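Local coordinates for ABC transporter substrate binding protein (Ribose) (Agrobacterium vitis, PDB 5DKV) that binds alpha-D-tagatopyranose, probably as the sugar-binding component of an ABC transporter, at residues G48-A53 with A58-Q63. Numbering follows the deposited sequence.
Sequences GAEAAA and AQIIFQ
The carboxylate of E50 lies with one face over the branched side chain of I60: CG1 of I60 sits almost along the normal through E50 CD, 3.8 Å from it. CB of I60 lies farther off the normal, on the OE2 side, and comes to 3.5 Å from E50 OE2. The oxygens themselves are gripped by polar partners. Close to the carboxylate plane, beyond OE1, a water donates to OE1 of E50 at 2.8 Å and accepts from the backbone N of I60, also at 2.8 Å; OE2 is hydrogen-bonded to NE2 of H46, one helical turn earlier, on whose ring F62 stacks. The bend at chi2 (-77°) turns the glutamate back across the isoleucine instead of letting it extend outward from the helix.

Beneath this polar lid the contact is apolar. I60 points its CB toward the helix and packs CG1 against A53 CB at 3.7 Å; CD1 also lies against A53 CB (3.8 Å), with A49 CB a looser neighbour. V284 of helix 276-291 touches both A49 and I60. The segment axes of 48-53 and 59-62 approach to 8.1 Å at 153°, a spacing consistent with alanines on the facing side of the helix. A58 N donates to A53 O over 2.9 Å, with an N-H...O angle of 148°, joining the C-terminal part of helix 40-56 to the residue just before strand 59-62.

These are the helix and second strand of the beta-alpha-beta unit 29-33, 40-56, 59-62 of the periplasmic binding protein fold. Sugar-pocket residues F41 and Y42 begin the same helix, but this contact is packing outside the pocket. Chemically, the water accepts from I60 N at the strand edge turned away from strand 29-33, and links it to E50 OE1. H46 and the water would be expected to stabilise negative charge on E50, although one carboxylate face rests on hydrocarbon.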
# COMPACT_ATOMS: atom_id res chain seq x y z
N GLY A 48 -0.34 -12.78 -6.53
CA GLY A 48 -1.72 -12.76 -7.01
C GLY A 48 -1.80 -12.60 -8.52
O GLY A 48 -2.58 -13.25 -9.20
N ALA A 49 -0.97 -11.73 -9.05
CA ALA A 49 -0.93 -11.52 -10.49
C ALA A 49 -0.51 -12.81 -11.23
O ALA A 49 -1.04 -13.13 -12.29
CB ALA A 49 -0.01 -10.40 -10.83
N GLU A 50 0.48 -13.54 -10.70
CA GLU A 50 0.91 -14.79 -11.37
C GLU A 50 -0.20 -15.83 -11.31
O GLU A 50 -0.37 -16.62 -12.24
CB GLU A 50 2.19 -15.33 -10.75
CG GLU A 50 3.45 -14.45 -10.92
CD GLU A 50 4.08 -14.53 -12.32
OE1 GLU A 50 3.61 -15.33 -13.18
OE2 GLU A 50 5.07 -13.78 -12.54
N ALA A 51 -0.96 -15.85 -10.23
CA ALA A 51 -2.03 -16.81 -10.09
C ALA A 51 -3.13 -16.53 -11.14
O ALA A 51 -3.63 -17.46 -11.79
CB ALA A 51 -2.58 -16.80 -8.68
N ALA A 52 -3.49 -15.26 -11.30
CA ALA A 52 -4.48 -14.88 -12.31
C ALA A 52 -3.93 -15.17 -13.71
O ALA A 52 -4.65 -15.66 -14.58
CB ALA A 52 -4.88 -13.40 -12.17
N ALA A 53 -2.64 -14.90 -13.92
CA ALA A 53 -2.06 -15.11 -15.24
C ALA A 53 -2.14 -16.59 -15.63
O ALA A 53 -2.46 -16.94 -16.77
CB ALA A 53 -0.58 -14.62 -15.28
N ALA A 58 -1.82 -16.20 -19.48
CA ALA A 58 -0.92 -15.09 -19.77
C ALA A 58 0.44 -15.29 -19.12
O ALA A 58 0.62 -16.15 -18.26
CB ALA A 58 -1.54 -13.78 -19.31
N GLN A 59 1.41 -14.51 -19.58
CA GLN A 59 2.72 -14.42 -18.94
C GLN A 59 2.87 -13.05 -18.32
O GLN A 59 2.45 -12.05 -18.92
CB GLN A 59 3.86 -14.65 -19.91
CG GLN A 59 5.27 -14.55 -19.23
CD GLN A 59 6.47 -14.70 -20.17
OE1 GLN A 59 6.43 -14.28 -21.34
NE2 GLN A 59 7.56 -15.29 -19.66
N ILE A 60 3.45 -13.01 -17.13
CA ILE A 60 3.73 -11.73 -16.47
C ILE A 60 5.15 -11.30 -16.78
O ILE A 60 6.11 -12.08 -16.63
CB ILE A 60 3.55 -11.80 -14.94
CG1 ILE A 60 2.11 -12.17 -14.58
CG2 ILE A 60 3.93 -10.45 -14.27
CD1 ILE A 60 1.08 -11.21 -15.04
N ILE A 61 5.27 -10.05 -17.23
CA ILE A 61 6.56 -9.39 -17.35
C ILE A 61 6.70 -8.50 -16.12
O ILE A 61 5.99 -7.50 -16.01
CB ILE A 61 6.66 -8.54 -18.64
CG1 ILE A 61 6.42 -9.41 -19.86
CG2 ILE A 61 8.03 -7.84 -18.70
CD1 ILE A 61 6.29 -8.64 -21.14
N PHE A 62 7.59 -8.86 -15.20
CA PHE A 62 7.71 -8.15 -13.93
C PHE A 62 9.04 -7.44 -13.83
O PHE A 62 10.09 -8.04 -14.02
CB PHE A 62 7.52 -9.13 -12.77
CG PHE A 62 7.61 -8.51 -11.41
CD1 PHE A 62 6.47 -8.05 -10.76
CD2 PHE A 62 8.82 -8.38 -10.77
CE1 PHE A 62 6.55 -7.49 -9.51
CE2 PHE A 62 8.89 -7.82 -9.52
CZ PHE A 62 7.76 -7.38 -8.88
N GLN A 63 8.99 -6.14 -13.55
CA GLN A 63 10.24 -5.38 -13.39
C GLN A 63 9.96 -4.16 -12.55
O GLN A 63 8.96 -3.48 -12.75
CB GLN A 63 10.83 -4.98 -14.74
CG GLN A 63 12.27 -4.57 -14.62
CD GLN A 63 12.89 -4.20 -15.95
OE1 GLN A 63 12.46 -4.68 -17.00
NE2 GLN A 63 13.91 -3.34 -15.91
O HOH W 1 4.38 -15.26 -15.82